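Local coordinates for protein thiaminase-I (Naegleria gruberi, PDB 4HCW) that is a thiaminase-I, an enzyme of the thiaminase I-like family built around a mixed beta sheet flanked by helices, at residues V82-T94 against V107-C119. Sequence-based numbering, arbitrary orientation.
Sequences VKSLDESLVRGVT and VNGSVYGFPQYLC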
ATOM      1  N   VAL A  82      -2.845   4.625  20.111  1.00105.36           N
ATOM      2  CA  VAL A  82      -3.820   5.072  19.119  1.00105.36           C
ATOM      3  C   VAL A  82      -5.236   5.125  19.698  1.00105.36           C
ATOM      4  O   VAL A  82      -5.671   4.206  20.394  1.00105.36           O
ATOM      5  CB  VAL A  82      -3.783   4.186  17.848  1.00116.73           C
ATOM      6  CG1 VAL A  82      -3.922   2.720  18.212  1.00116.73           C
ATOM      7  CG2 VAL A  82      -4.861   4.607  16.857  1.00116.73           C
ATOM      8  N   LYS A  83      -5.944   6.215  19.415  1.00 92.56           N
ATOM      9  CA  LYS A  83      -7.287   6.428  19.945  1.00 92.56           C
ATOM     10  C   LYS A  83      -8.369   5.732  19.121  1.00 92.56           C
ATOM     11  O   LYS A  83      -8.366   5.797  17.892  1.00 92.56           O
ATOM     12  CB  LYS A  83      -7.589   7.927  20.040  1.00125.33           C
ATOM     13  CG  LYS A  83      -9.047   8.256  20.319  1.00125.33           C
ATOM     14  CD  LYS A  83      -9.201   9.119  21.559  1.00125.33           C
ATOM     15  CE  LYS A  83      -8.502  10.457  21.393  1.00125.33           C
ATOM     16  NZ  LYS A  83      -8.688  11.326  22.587  1.00125.33           N
ATOM     17  N   SER A  84      -9.290   5.066  19.810  1.00 91.51           N
ATOM     18  CA  SER A  84     -10.445   4.457  19.162  1.00 91.51           C
ATOM     19  C   SER A  84     -11.412   5.541  18.695  1.00 91.51           C
ATOM     20  O   SER A  84     -11.639   6.527  19.398  1.00 91.51           O
ATOM     21  CB  SER A  84     -11.150   3.493  20.117  1.00 94.99           C
ATOM     22  OG  SER A  84     -11.490   4.136  21.334  1.00 94.99           O
ATOM     23  N   LEU A  85     -11.983   5.357  17.510  1.00 98.71           N
ATOM     24  CA  LEU A  85     -12.832   6.378  16.908  1.00 98.71           C
ATOM     25  C   LEU A  85     -14.244   5.871  16.636  1.00 98.71           C
ATOM     26  O   LEU A  85     -14.457   4.675  16.432  1.00 98.71           O
ATOM     27  CB  LEU A  85     -12.201   6.884  15.609  1.00 95.72           C
ATOM     28  CG  LEU A  85     -10.735   7.311  15.706  1.00 95.72           C
ATOM     29  CD1 LEU A  85     -10.202   7.725  14.345  1.00 95.72           C
ATOM     30  CD2 LEU A  85     -10.565   8.434  16.718  1.00 95.72           C
ATOM     31  N   ASP A  86     -15.206   6.789  16.634  1.00111.39           N
ATOM     32  CA  ASP A  86     -16.591   6.451  16.328  1.00111.39           C
ATOM     33  C   ASP A  86     -16.762   6.119  14.851  1.00111.39           C
ATOM     34  O   ASP A  86     -16.067   6.671  13.997  1.00111.39           O
ATOM     35  CB  ASP A  86     -17.528   7.600  16.712  1.00138.46           C
ATOM     36  CG  ASP A  86     -17.850   7.620  18.193  1.00138.46           C
ATOM     37  OD1 ASP A  86     -17.949   6.531  18.797  1.00138.46           O
ATOM     38  OD2 ASP A  86     -18.007   8.725  18.754  1.00138.46           O
ATOM     39  N   GLU A  87     -17.690   5.213  14.559  1.00102.83           N
ATOM     40  CA  GLU A  87     -17.994   4.834  13.185  1.00102.83           C
ATOM     41  C   GLU A  87     -18.534   6.027  12.400  1.00102.83           C
ATOM     42  O   GLU A  87     -18.198   6.218  11.232  1.00102.83           O
ATOM     43  CB  GLU A  87     -19.009   3.688  13.165  1.00152.53           C
ATOM     44  CG  GLU A  87     -19.533   3.326  11.781  1.00152.53           C
ATOM     45  CD  GLU A  87     -18.473   2.705  10.892  1.00152.53           C
ATOM     46  OE1 GLU A  87     -18.402   1.460  10.833  1.00152.53           O
ATOM     47  OE2 GLU A  87     -17.717   3.461  10.246  1.00152.53           O
ATOM     48  N   SER A  88     -19.364   6.829  13.059  1.00132.59           N
ATOM     49  CA  SER A  88     -19.984   7.987  12.425  1.00132.59           C
ATOM     50  C   SER A  88     -18.972   9.089  12.126  1.00132.59           C
ATOM     51  O   SER A  88     -19.108   9.818  11.143  1.00132.59           O
ATOM     52  CB  SER A  88     -21.109   8.535  13.306  1.00167.41           C
ATOM     53  OG  SER A  88     -20.624   8.889  14.590  1.00167.41           O
ATOM     54  N   LEU A  89     -17.958   9.207  12.979  1.00111.66           N
ATOM     55  CA  LEU A  89     -16.933  10.232  12.817  1.00111.66           C
ATOM     56  C   LEU A  89     -16.110   9.997  11.553  1.00111.66           C
ATOM     57  O   LEU A  89     -15.737  10.941  10.858  1.00111.66           O
ATOM     58  CB  LEU A  89     -16.017  10.273  14.043  1.00 96.52           C
ATOM     59  CG  LEU A  89     -14.966  11.386  14.081  1.00 96.52           C
ATOM     60  CD1 LEU A  89     -15.632  12.754  14.076  1.00 96.52           C
ATOM     61  CD2 LEU A  89     -14.059  11.233  15.294  1.00 96.52           C
ATOM     62  N   VAL A  90     -15.834   8.730  11.261  1.00 98.99           N
ATOM     63  CA  VAL A  90     -15.051   8.359  10.089  1.00 98.99           C
ATOM     64  C   VAL A  90     -15.881   8.461   8.811  1.00 98.99           C
ATOM     65  O   VAL A  90     -15.416   8.983   7.796  1.00 98.99           O
ATOM     66  CB  VAL A  90     -14.487   6.930  10.219  1.00103.38           C
ATOM     67  CG1 VAL A  90     -13.716   6.541   8.968  1.00103.38           C
ATOM     68  CG2 VAL A  90     -13.603   6.820  11.452  1.00103.38           C
ATOM     69  N   ARG A  91     -17.113   7.964   8.872  1.00 92.45           N
ATOM     70  CA  ARG A  91     -18.013   7.982   7.722  1.00 92.45           C
ATOM     71  C   ARG A  91     -18.373   9.404   7.297  1.00 92.45           C
ATOM     72  O   ARG A  91     -18.666   9.655   6.128  1.00 92.45           O
ATOM     73  CB  ARG A  91     -19.288   7.190   8.027  1.00143.51           C
ATOM     74  CG  ARG A  91     -19.080   5.688   8.135  1.00143.51           C
ATOM     75  CD  ARG A  91     -18.742   5.076   6.786  1.00143.51           C
ATOM     76  NE  ARG A  91     -18.567   3.629   6.870  1.00143.51           N
ATOM     77  CZ  ARG A  91     -18.370   2.837   5.821  1.00143.51           C
ATOM     78  NH1 ARG A  91     -18.220   1.530   5.991  1.00143.51           N
ATOM     79  NH2 ARG A  91     -18.324   3.351   4.599  1.00143.51           N
ATOM     80  N   GLY A  92     -18.346  10.330   8.251  1.00112.59           N
ATOM     81  CA  GLY A  92     -18.663  11.719   7.973  1.00112.59           C
ATOM     82  C   GLY A  92     -17.502  12.474   7.354  1.00112.59           C
ATOM     83  O   GLY A  92     -17.638  13.639   6.977  1.00112.59           O
ATOM     84  N   VAL A  93     -16.358  11.807   7.247  1.00102.02           N
ATOM     85  CA  VAL A  93     -15.158  12.415   6.683  1.00102.02           C
ATOM     86  C   VAL A  93     -14.731  11.718   5.396  1.00102.02           C
ATOM     87  O   VAL A  93     -14.540  12.360   4.363  1.00102.02           O
ATOM     88  CB  VAL A  93     -13.987  12.374   7.684  1.00 86.13           C
ATOM     89  CG1 VAL A  93     -12.687  12.770   7.003  1.00 86.13           C
ATOM     90  CG2 VAL A  93     -14.273  13.276   8.874  1.00 86.13           C
ATOM     91  N   THR A  94     -14.586  10.399   5.468  1.00 95.88           N
ATOM     92  CA  THR A  94     -14.111   9.615   4.335  1.00 95.88           C
ATOM     93  C   THR A  94     -15.235   9.288   3.359  1.00 95.88           C
ATOM     94  O   THR A  94     -15.007   9.159   2.156  1.00 95.88           O
ATOM     95  CB  THR A  94     -13.470   8.297   4.802  1.00119.43           C
ATOM     96  OG1 THR A  94     -14.469   7.469   5.411  1.00119.43           O
ATOM     97  CG2 THR A  94     -12.362   8.571   5.808  1.00119.43           C
ATOM     98  N   VAL A 107      -9.840  -2.624  14.349  1.00 91.48           N
ATOM     99  CA  VAL A 107      -9.140  -3.584  15.194  1.00 91.48           C
ATOM    100  C   VAL A 107     -10.040  -4.044  16.337  1.00 91.48           C
ATOM    101  O   VAL A 107     -10.417  -3.247  17.198  1.00 91.48           O
ATOM    102  CB  VAL A 107      -7.843  -2.989  15.775  1.00 82.95           C
ATOM    103  CG1 VAL A 107      -7.169  -3.989  16.701  1.00 82.95           C
ATOM    104  CG2 VAL A 107      -6.902  -2.573  14.655  1.00 82.95           C
ATOM    105  N   ASN A 108     -10.378  -5.332  16.331  1.00109.90           N
ATOM    106  CA  ASN A 108     -11.261  -5.921  17.336  1.00109.90           C
ATOM    107  C   ASN A 108     -12.619  -5.228  17.414  1.00109.90           C
ATOM    108  O   ASN A 108     -13.086  -4.878  18.498  1.00109.90           O
ATOM    109  CB  ASN A 108     -10.591  -5.940  18.715  1.00113.24           C
ATOM    110  CG  ASN A 108      -9.310  -6.751  18.729  1.00113.24           C
ATOM    111  OD1 ASN A 108      -9.179  -7.742  18.010  1.00113.24           O
ATOM    112  ND2 ASN A 108      -8.354  -6.332  19.551  1.00113.24           N
ATOM    113  N   GLY A 109     -13.244  -5.031  16.258  1.00133.67           N
ATOM    114  CA  GLY A 109     -14.554  -4.409  16.194  1.00133.67           C
ATOM    115  C   GLY A 109     -14.500  -2.897  16.084  1.00133.67           C
ATOM    116  O   GLY A 109     -15.141  -2.306  15.215  1.00133.67           O
ATOM    117  N   SER A 110     -13.732  -2.271  16.970  1.00112.02           N
ATOM    118  CA  SER A 110     -13.622  -0.816  16.998  1.00112.02           C
ATOM    119  C   SER A 110     -12.808  -0.284  15.822  1.00112.02           C
ATOM    120  O   SER A 110     -12.017  -1.011  15.221  1.00112.02           O
ATOM    121  CB  SER A 110     -12.997  -0.354  18.316  1.00 87.96           C
ATOM    122  OG  SER A 110     -13.755  -0.800  19.425  1.00 87.96           O
ATOM    123  N   VAL A 111     -13.010   0.991  15.501  1.00 85.51           N
ATOM    124  CA  VAL A 111     -12.268   1.647  14.431  1.00 85.51           C
ATOM    125  C   VAL A 111     -11.133   2.473  15.031  1.00 85.51           C
ATOM    126  O   VAL A 111     -11.315   3.135  16.052  1.00 85.51           O
ATOM    127  CB  VAL A 111     -13.187   2.560  13.594  1.00 94.89           C
ATOM    128  CG1 VAL A 111     -12.421   3.176  12.433  1.00 94.89           C
ATOM    129  CG2 VAL A 111     -14.385   1.775  13.085  1.00 94.89           C
ATOM    130  N   TYR A 112      -9.962   2.429  14.401  1.00 89.21           N
ATOM    131  CA  TYR A 112      -8.788   3.102  14.951  1.00 89.21           C
ATOM    132  C   TYR A 112      -8.100   4.066  13.986  1.00 89.21           C
ATOM    133  O   TYR A 112      -6.939   4.421  14.189  1.00 89.21           O
ATOM    134  CB  TYR A 112      -7.779   2.075  15.471  1.00 83.27           C
ATOM    135  CG  TYR A 112      -8.194   1.416  16.766  1.00 83.27           C
ATOM    136  CD1 TYR A 112      -9.035   0.310  16.767  1.00 83.27           C
ATOM    137  CD2 TYR A 112      -7.746   1.900  17.988  1.00 83.27           C
ATOM    138  CE1 TYR A 112      -9.417  -0.294  17.950  1.00 83.27           C
ATOM    139  CE2 TYR A 112      -8.124   1.303  19.176  1.00 83.27           C
ATOM    140  CZ  TYR A 112      -8.960   0.207  19.151  1.00 83.27           C
ATOM    141  OH  TYR A 112      -9.339  -0.392  20.331  1.00 83.27           O
ATOM    142  N   GLY A 113      -8.806   4.496  12.945  1.00 87.39           N
ATOM    143  CA  GLY A 113      -8.238   5.471  12.033  1.00 87.39           C
ATOM    144  C   GLY A 113      -8.988   5.711  10.736  1.00 87.39           C
ATOM    145  O   GLY A 113      -9.879   4.947  10.361  1.00 87.39           O
ATOM    146  N   PHE A 114      -8.613   6.787  10.052  1.00 84.45           N
ATOM    147  CA  PHE A 114      -9.205   7.146   8.770  1.00 84.45           C
ATOM    148  C   PHE A 114      -8.317   6.653   7.636  1.00 84.45           C
ATOM    149  O   PHE A 114      -7.170   7.080   7.514  1.00 84.45           O
ATOM    150  CB  PHE A 114      -9.362   8.664   8.653  1.00 88.53           C
ATOM    151  CG  PHE A 114      -9.991   9.309   9.855  1.00 88.53           C
ATOM    152  CD1 PHE A 114      -9.207   9.761  10.904  1.00 88.53           C
ATOM    153  CD2 PHE A 114     -11.363   9.476   9.930  1.00 88.53           C
ATOM    154  CE1 PHE A 114      -9.780  10.360  12.008  1.00 88.53           C
ATOM    155  CE2 PHE A 114     -11.943  10.076  11.033  1.00 88.53           C
ATOM    156  CZ  PHE A 114     -11.149  10.517  12.074  1.00 88.53           C
ATOM    157  N   PRO A 115      -8.846   5.748   6.801  1.00 64.92           N
ATOM    158  CA  PRO A 115      -8.113   5.224   5.644  1.00 64.92           C
ATOM    159  C   PRO A 115      -7.712   6.339   4.681  1.00 64.92           C
ATOM    160  O   PRO A 115      -8.558   7.143   4.290  1.00 64.92           O
ATOM    161  CB  PRO A 115      -9.132   4.295   4.981  1.00 72.85           C
ATOM    162  CG  PRO A 115     -10.045   3.892   6.084  1.00 72.85           C
ATOM    163  CD  PRO A 115     -10.162   5.103   6.957  1.00 72.85           C
ATOM    164  N   GLN A 116      -6.437   6.382   4.309  1.00 61.67           N
ATOM    165  CA  GLN A 116      -5.929   7.438   3.438  1.00 61.67           C
ATOM    166  C   GLN A 116      -5.538   6.920   2.059  1.00 61.67           C
ATOM    167  O   GLN A 116      -6.074   7.366   1.045  1.00 61.67           O
ATOM    168  CB  GLN A 116      -4.733   8.141   4.084  1.00 69.83           C
ATOM    169  CG  GLN A 116      -4.100   9.206   3.203  1.00 69.83           C
ATOM    170  CD  GLN A 116      -2.991   9.963   3.902  1.00 69.83           C
ATOM    171  OE1 GLN A 116      -2.502   9.546   4.952  1.00 69.83           O
ATOM    172  NE2 GLN A 116      -2.587  11.088   3.323  1.00 69.83           N
ATOM    173  N   TYR A 117      -4.599   5.981   2.028  1.00 61.54           N
ATOM    174  CA  TYR A 117      -4.085   5.458   0.767  1.00 61.54           C
ATOM    175  C   TYR A 117      -4.434   3.988   0.573  1.00 61.54           C
ATOM    176  O   TYR A 117      -4.566   3.235   1.538  1.00 61.54           O
ATOM    177  CB  TYR A 117      -2.568   5.643   0.694  1.00 62.53           C
ATOM    178  CG  TYR A 117      -2.122   7.087   0.710  1.00 62.53           C
ATOM    179  CD1 TYR A 117      -2.809   8.055  -0.010  1.00 62.53           C
ATOM    180  CD2 TYR A 117      -1.015   7.483   1.448  1.00 62.53           C
ATOM    181  CE1 TYR A 117      -2.404   9.377   0.002  1.00 62.53           C
ATOM    182  CE2 TYR A 117      -0.603   8.802   1.468  1.00 62.53           C
ATOM    183  CZ  TYR A 117      -1.300   9.745   0.742  1.00 62.53           C
ATOM    184  OH  TYR A 117      -0.893  11.060   0.760  1.00 62.53           O
ATOM    185  N   LEU A 118      -4.583   3.589  -0.685  1.00 63.17           N
ATOM    186  CA  LEU A 118      -4.819   2.196  -1.035  1.00 63.17           C
ATOM    187  C   LEU A 118      -3.691   1.733  -1.945  1.00 63.17           C
ATOM    188  O   LEU A 118      -3.391   2.380  -2.947  1.00 63.17           O
ATOM    189  CB  LEU A 118      -6.165   2.041  -1.742  1.00 80.69           C
ATOM    190  CG  LEU A 118      -7.060   0.885  -1.285  1.00 80.69           C
ATOM    191  CD1 LEU A 118      -8.325   0.827  -2.126  1.00 80.69           C
ATOM    192  CD2 LEU A 118      -6.317  -0.441  -1.334  1.00 80.69           C
ATOM    193  N   CYS A 119      -3.064   0.615  -1.594  1.00 77.67           N
ATOM    194  CA  CYS A 119      -1.893   0.148  -2.325  1.00 77.67           C
ATOM    195  C   CYS A 119      -1.922  -1.364  -2.532  1.00 77.67           C
ATOM    196  O   CYS A 119      -2.487  -2.095  -1.720  1.00 77.67           O
ATOM    197  CB  CYS A 119      -0.621   0.555  -1.579  1.00108.77           C
ATOM    198  SG  CYS A 119       0.854   0.646  -2.606  1.00108.77           S
TER
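Leu85 and Val111 meet through their backbones just ahead of helix 87-94, where Leu85 N gives a nearly straight hydrogen bond to Val111 O (2.7 Å, 170°). Beyond this point the helix runs at 34° to strand 114-119, and their axes come within 9.1 Å. The Phe114 ring reaches from the strand to the helix. Its CG is anti to the carbonyl carbon and beside the backbone N (chi1 -48°), which sends the ring towards the helix. Leu85 CD1 approaches Phe114 CE1 obliquely, 3.5 Å away. Val90 CA and Leu89 O sit at the ring edge, with the carbonyl oxygen in the ring plane. Val90 CG2 packs 3.7 Å from Phe114 CE2 and also reaches Val111 CG1. Helix 87-94 thus packs beside strand 110-125 of the mixed beta sheet, in an alpha/beta fold. Strand 260-267 and helix 275-288 add Leu267 and Ile283 to the surroundings of Phe114. Thr94 CG2 meets Phe114 CB at 4.1 Å, while Thr94 OG1 donates a hydrogen bond to Val90 O from above the carbonyl plane. At the other end, Ser84 CA makes an off-centre CH-pi contact with the Tyr112 ring, 4.3 Å from its centroid. Val82 CG1 touches Tyr112 CD2 at 3.9 Å.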